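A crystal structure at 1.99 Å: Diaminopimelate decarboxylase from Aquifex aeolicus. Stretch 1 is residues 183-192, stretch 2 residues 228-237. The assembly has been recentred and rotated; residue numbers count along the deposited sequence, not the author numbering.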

ATOM      1  N   ALA B 183      14.811 -30.772   6.309  1.00 32.49           N
ATOM      2  CA  ALA B 183      14.648 -30.649   4.857  1.00 31.60           C
ATOM      3  C   ALA B 183      14.892 -31.974   4.143  1.00 31.33           C
ATOM      4  O   ALA B 183      14.314 -32.236   3.082  1.00 30.92           O
ATOM      5  CB  ALA B 183      15.568 -29.574   4.308  1.00 31.39           C
ATOM      6  N   GLN B 184      15.733 -32.818   4.730  1.00 31.06           N
ATOM      7  CA  GLN B 184      16.075 -34.083   4.094  1.00 31.02           C
ATOM      8  C   GLN B 184      14.858 -35.009   4.005  1.00 30.45           C
ATOM      9  O   GLN B 184      14.711 -35.756   3.032  1.00 29.61           O
ATOM     10  CB  GLN B 184      17.244 -34.747   4.815  1.00 31.76           C
ATOM     11  CG  GLN B 184      18.174 -35.494   3.869  1.00 33.33           C
ATOM     12  CD  GLN B 184      19.517 -35.794   4.479  1.00 36.69           C
ATOM     13  OE1 GLN B 184      19.841 -36.951   4.731  1.00 38.71           O
ATOM     14  NE2 GLN B 184      20.310 -34.755   4.729  1.00 37.89           N
ATOM     15  N   LYS B 185      13.988 -34.929   5.016  1.00 30.08           N
ATOM     16  CA  LYS B 185      12.708 -35.648   5.027  1.00 30.33           C
ATOM     17  C   LYS B 185      11.777 -35.217   3.900  1.00 29.13           C
ATOM     18  O   LYS B 185      11.075 -36.046   3.316  1.00 28.88           O
ATOM     19  CB  LYS B 185      11.999 -35.496   6.379  1.00 30.68           C
ATOM     20  CG  LYS B 185      12.573 -36.389   7.487  1.00 31.75           C
ATOM     21  CD  LYS B 185      11.725 -36.308   8.755  1.00 34.29           C
ATOM     22  CE  LYS B 185      12.251 -35.247   9.734  1.00 37.76           C
ATOM     23  NZ  LYS B 185      11.434 -35.217  10.988  1.00 37.59           N
ATOM     24  N   GLU B 186      11.770 -33.921   3.591  1.00 27.86           N
ATOM     25  CA  GLU B 186      11.015 -33.437   2.445  1.00 27.27           C
ATOM     26  C   GLU B 186      11.606 -33.863   1.107  1.00 25.88           C
ATOM     27  O   GLU B 186      10.861 -34.082   0.162  1.00 26.04           O
ATOM     28  CB  GLU B 186      10.820 -31.911   2.500  1.00 27.67           C
ATOM     29  CG  GLU B 186       9.640 -31.502   3.379  1.00 30.16           C
ATOM     30  CD  GLU B 186       9.343 -30.022   3.310  1.00 33.21           C
ATOM     31  OE1 GLU B 186       9.164 -29.473   2.192  1.00 33.11           O
ATOM     32  OE2 GLU B 186       9.281 -29.401   4.395  1.00 36.38           O
ATOM     33  N   TYR B 187      12.933 -33.950   1.019  1.00 24.69           N
ATOM     34  CA  TYR B 187      13.594 -34.418  -0.204  1.00 24.44           C
ATOM     35  C   TYR B 187      13.287 -35.900  -0.453  1.00 24.87           C
ATOM     36  O   TYR B 187      13.026 -36.316  -1.588  1.00 24.16           O
ATOM     37  CB  TYR B 187      15.110 -34.184  -0.140  1.00 23.56           C
ATOM     38  CG  TYR B 187      15.500 -32.790  -0.571  1.00 21.90           C
ATOM     39  CD1 TYR B 187      15.742 -31.788   0.369  1.00 20.00           C
ATOM     40  CD2 TYR B 187      15.595 -32.468  -1.922  1.00 21.67           C
ATOM     41  CE1 TYR B 187      16.080 -30.497  -0.028  1.00 20.56           C
ATOM     42  CE2 TYR B 187      15.937 -31.177  -2.336  1.00 20.31           C
ATOM     43  CZ  TYR B 187      16.165 -30.200  -1.386  1.00 19.90           C
ATOM     44  OH  TYR B 187      16.498 -28.931  -1.793  1.00 19.39           O
ATOM     45  N   GLU B 188      13.295 -36.675   0.628  1.00 25.28           N
ATOM     46  CA  GLU B 188      12.904 -38.087   0.564  1.00 26.62           C
ATOM     47  C   GLU B 188      11.453 -38.254   0.120  1.00 26.50           C
ATOM     48  O   GLU B 188      11.161 -39.078  -0.740  1.00 27.14           O
ATOM     49  CB  GLU B 188      13.159 -38.786   1.904  1.00 26.72           C
ATOM     50  CG  GLU B 188      14.659 -39.016   2.210  1.00 29.81           C
ATOM     51  CD  GLU B 188      15.347 -39.965   1.219  1.00 33.69           C
ATOM     52  OE1 GLU B 188      14.626 -40.678   0.471  1.00 33.55           O
ATOM     53  OE2 GLU B 188      16.613 -39.998   1.190  1.00 35.88           O
ATOM     54  N   TYR B 189      10.566 -37.439   0.681  1.00 27.00           N
ATOM     55  CA  TYR B 189       9.163 -37.433   0.312  1.00 27.54           C
ATOM     56  C   TYR B 189       8.980 -37.065  -1.165  1.00 27.56           C
ATOM     57  O   TYR B 189       8.267 -37.760  -1.906  1.00 27.39           O
ATOM     58  CB  TYR B 189       8.367 -36.487   1.220  1.00 28.07           C
ATOM     59  CG  TYR B 189       6.884 -36.479   0.904  1.00 30.40           C
ATOM     60  CD1 TYR B 189       6.035 -37.455   1.436  1.00 31.46           C
ATOM     61  CD2 TYR B 189       6.328 -35.510   0.051  1.00 30.63           C
ATOM     62  CE1 TYR B 189       4.680 -37.464   1.138  1.00 31.34           C
ATOM     63  CE2 TYR B 189       4.978 -35.507  -0.248  1.00 31.01           C
ATOM     64  CZ  TYR B 189       4.160 -36.497   0.293  1.00 32.62           C
ATOM     65  OH  TYR B 189       2.815 -36.520   0.001  1.00 33.05           O
ATOM     66  N   ALA B 190       9.651 -35.993  -1.592  1.00 26.74           N
ATOM     67  CA  ALA B 190       9.566 -35.524  -2.970  1.00 26.09           C
ATOM     68  C   ALA B 190      10.118 -36.516  -4.001  1.00 25.96           C
ATOM     69  O   ALA B 190       9.685 -36.514  -5.152  1.00 25.43           O
ATOM     70  CB  ALA B 190      10.259 -34.154  -3.113  1.00 25.53           C
ATOM     71  N   SER B 191      11.077 -37.352  -3.602  1.00 26.16           N
ATOM     72  CA  SER B 191      11.655 -38.341  -4.527  1.00 26.79           C
ATOM     73  C   SER B 191      10.638 -39.401  -4.966  1.00 27.09           C
ATOM     74  O   SER B 191      10.820 -40.057  -6.007  1.00 26.86           O
ATOM     75  CB  SER B 191      12.875 -39.034  -3.904  1.00 26.60           C
ATOM     76  OG  SER B 191      12.445 -39.972  -2.936  1.00 29.21           O
ATOM     77  N   LYS B 192       9.577 -39.559  -4.171  1.00 27.21           N
ATOM     78  CA  LYS B 192       8.551 -40.556  -4.442  1.00 28.23           C
ATOM     79  C   LYS B 192       7.404 -39.999  -5.299  1.00 28.01           C
ATOM     80  O   LYS B 192       6.486 -40.732  -5.663  1.00 28.07           O
ATOM     81  CB  LYS B 192       8.020 -41.152  -3.126  1.00 28.82           C
ATOM     82  CG  LYS B 192       9.080 -41.960  -2.368  1.00 31.05           C
ATOM     83  CD  LYS B 192       8.475 -42.772  -1.254  1.00 35.53           C
ATOM     84  CE  LYS B 192       8.470 -42.038   0.070  1.00 37.81           C
ATOM     85  NZ  LYS B 192       9.788 -42.150   0.762  1.00 39.55           N
ATOM     86  N   SER B 228      25.295 -34.245   1.654  1.00 22.58           N
ATOM     87  CA  SER B 228      24.460 -35.322   2.154  1.00 23.23           C
ATOM     88  C   SER B 228      23.463 -35.853   1.106  1.00 23.27           C
ATOM     89  O   SER B 228      23.316 -37.072   0.947  1.00 23.76           O
ATOM     90  CB  SER B 228      23.741 -34.847   3.412  1.00 23.39           C
ATOM     91  OG  SER B 228      22.998 -35.905   3.982  1.00 26.79           O
ATOM     92  N   LEU B 229      22.775 -34.954   0.397  1.00 22.35           N
ATOM     93  CA  LEU B 229      21.848 -35.361  -0.672  1.00 22.07           C
ATOM     94  C   LEU B 229      22.563 -36.043  -1.840  1.00 22.63           C
ATOM     95  O   LEU B 229      22.055 -37.024  -2.391  1.00 22.65           O
ATOM     96  CB  LEU B 229      21.024 -34.162  -1.174  1.00 21.97           C
ATOM     97  CG  LEU B 229      20.050 -33.542  -0.160  1.00 21.35           C
ATOM     98  CD1 LEU B 229      19.419 -32.275  -0.720  1.00 21.37           C
ATOM     99  CD2 LEU B 229      18.975 -34.553   0.283  1.00 21.41           C
ATOM    100  N   THR B 230      23.733 -35.519  -2.222  1.00 23.00           N
ATOM    101  CA  THR B 230      24.527 -36.115  -3.307  1.00 23.88           C
ATOM    102  C   THR B 230      24.971 -37.555  -2.951  1.00 24.80           C
ATOM    103  O   THR B 230      24.924 -38.449  -3.795  1.00 24.55           O
ATOM    104  CB  THR B 230      25.732 -35.241  -3.697  1.00 23.68           C
ATOM    105  OG1 THR B 230      25.275 -33.939  -4.098  1.00 23.56           O
ATOM    106  CG2 THR B 230      26.510 -35.864  -4.876  1.00 24.90           C
ATOM    107  N   GLN B 231      25.372 -37.757  -1.697  1.00 25.87           N
ATOM    108  CA  GLN B 231      25.724 -39.091  -1.190  1.00 26.92           C
ATOM    109  C   GLN B 231      24.522 -40.047  -1.235  1.00 27.16           C
ATOM    110  O   GLN B 231      24.668 -41.224  -1.586  1.00 26.91           O
ATOM    111  CB  GLN B 231      26.295 -38.978   0.228  1.00 27.19           C
ATOM    112  CG  GLN B 231      26.783 -40.305   0.830  1.00 28.84           C
ATOM    113  NE2 GLN B 231      27.465 -42.888   3.188  0.10  2.00           N
ATOM    114  N   LYS B 232      23.337 -39.529  -0.908  1.00 27.06           N
ATOM    115  CA  LYS B 232      22.094 -40.313  -0.947  1.00 27.41           C
ATOM    116  C   LYS B 232      21.565 -40.587  -2.357  1.00 26.89           C
ATOM    117  O   LYS B 232      20.569 -41.292  -2.520  1.00 27.65           O
ATOM    118  CB  LYS B 232      21.002 -39.671  -0.074  1.00 27.58           C
ATOM    119  CG  LYS B 232      21.367 -39.634   1.391  1.00 29.56           C
ATOM    120  CD  LYS B 232      20.180 -39.351   2.279  1.00 33.02           C
ATOM    121  CE  LYS B 232      20.569 -39.517   3.751  1.00 35.87           C
ATOM    122  NZ  LYS B 232      21.024 -40.912   4.093  1.00 38.43           N
ATOM    123  N   GLY B 233      22.227 -40.049  -3.373  1.00 26.34           N
ATOM    124  CA  GLY B 233      21.835 -40.324  -4.746  1.00 25.55           C
ATOM    125  C   GLY B 233      21.020 -39.250  -5.468  1.00 25.35           C
ATOM    126  O   GLY B 233      20.597 -39.465  -6.608  1.00 25.05           O
ATOM    127  N   PHE B 234      20.800 -38.099  -4.830  1.00 24.09           N
ATOM    128  CA  PHE B 234      20.098 -36.992  -5.494  1.00 23.71           C
ATOM    129  C   PHE B 234      21.042 -36.257  -6.454  1.00 23.55           C
ATOM    130  O   PHE B 234      22.249 -36.167  -6.199  1.00 23.90           O
ATOM    131  CB  PHE B 234      19.522 -35.988  -4.475  1.00 23.25           C
ATOM    132  CG  PHE B 234      18.444 -36.558  -3.595  1.00 23.57           C
ATOM    133  CD1 PHE B 234      17.101 -36.414  -3.936  1.00 24.01           C
ATOM    134  CD2 PHE B 234      18.766 -37.228  -2.422  1.00 22.81           C
ATOM    135  CE1 PHE B 234      16.089 -36.941  -3.118  1.00 24.63           C
ATOM    136  CE2 PHE B 234      17.769 -37.759  -1.606  1.00 23.64           C
ATOM    137  CZ  PHE B 234      16.428 -37.609  -1.947  1.00 23.31           C
ATOM    138  N   ASP B 235      20.488 -35.736  -7.546  1.00 22.81           N
ATOM    139  CA  ASP B 235      21.246 -34.965  -8.512  1.00 23.08           C
ATOM    140  C   ASP B 235      20.904 -33.479  -8.340  1.00 22.06           C
ATOM    141  O   ASP B 235      19.997 -32.960  -8.987  1.00 21.82           O
ATOM    142  CB  ASP B 235      20.938 -35.431  -9.943  1.00 23.82           C
ATOM    143  CG  ASP B 235      21.784 -34.708 -11.000  1.00 26.00           C
ATOM    144  OD1 ASP B 235      22.779 -34.038 -10.651  1.00 28.23           O
ATOM    145  OD2 ASP B 235      21.440 -34.806 -12.197  1.00 30.51           O
ATOM    146  N   ILE B 236      21.647 -32.816  -7.467  1.00 21.08           N
ATOM    147  CA  ILE B 236      21.431 -31.404  -7.180  1.00 20.29           C
ATOM    148  C   ILE B 236      22.233 -30.577  -8.173  1.00 19.66           C
ATOM    149  O   ILE B 236      23.452 -30.402  -8.027  1.00 19.53           O
ATOM    150  CB  ILE B 236      21.764 -31.047  -5.687  1.00 20.39           C
ATOM    151  CG1 ILE B 236      21.017 -31.953  -4.692  1.00 20.04           C
ATOM    152  CG2 ILE B 236      21.473 -29.566  -5.376  1.00 20.37           C
ATOM    153  CD1 ILE B 236      19.467 -32.009  -4.838  1.00 21.30           C
ATOM    154  N   LYS B 237      21.528 -30.073  -9.189  1.00 18.77           N
ATOM    155  CA  LYS B 237      22.131 -29.272 -10.249  1.00 18.23           C
ATOM    156  C   LYS B 237      22.314 -27.803  -9.854  1.00 17.73           C
ATOM    157  O   LYS B 237      23.243 -27.152 -10.340  1.00 17.58           O
ATOM    158  CB  LYS B 237      21.281 -29.359 -11.521  1.00 18.41           C
ATOM    159  CG  LYS B 237      21.120 -30.759 -12.085  1.00 19.99           C
ATOM    160  CD  LYS B 237      20.056 -30.746 -13.197  1.00 23.65           C
ATOM    161  CE  LYS B 237      19.786 -32.148 -13.758  1.00 28.04           C
ATOM    162  NZ  LYS B 237      20.993 -32.731 -14.410  1.00 27.91           N
TER

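Stretch 1 is helical through most of its length, held by i to i+4 bonds such as Y187 N to A183 O (3.0 Å) and E188 N to Q184 O (2.9 Å). Stretch 2 opens with the last turn of a helix that begins earlier in the chain and then leaves it in a Schellman motif: F234 N reaches back to L229 O (2.9 Å) and G233 N to T230 O (3.2 Å). G233 takes a positive phi of 101°, where a CB would jam against the carbonyl oxygen of the residue before, so glycine fits this turn. The backbones stay well apart, with CA atoms of Q184 and L229 7.6 Å from each other and those of S191 and F234 8.6 Å, leaving side chains to fill the gap.

Y187 is the hydrophobic center. Its CB points toward stretch 2, and L229 CD1 sits 3.7 Å from the ring centroid, only 4° off the normal, a CH-pi contact that sets a polarizable methyl against the electron-rich face. The same tyrosine approaches I236: Y187 CE2 lies 4.4 Å from I236 CD1, while the tyrosine hydroxyl is satisfied elsewhere in the structure.

Beyond the turn, F234 points back toward the helix. Its CZ lies 4.1 Å from Y187 CB, and its CE1 is 3.9 Å from S191 CB. S191 CB, pointing toward stretch 2, touches the F234 ring, while S191 OG donates to E188 O (2.7 Å) within its own helix. E188 OE2 meets the ring edge, 3.8 Å from F234 CE2, where the slightly positive C-H groups suit a carboxylate oxygen.

Q184 serves two chemistries. Its CG packs 3.8 Å from L229 CD2, while its amide NE2 donates a weak hydrogen bond to S228 OG (3.0 Å, 123° at the hydrogen). A long, flexible side chain with a polar end suits this partly exposed position.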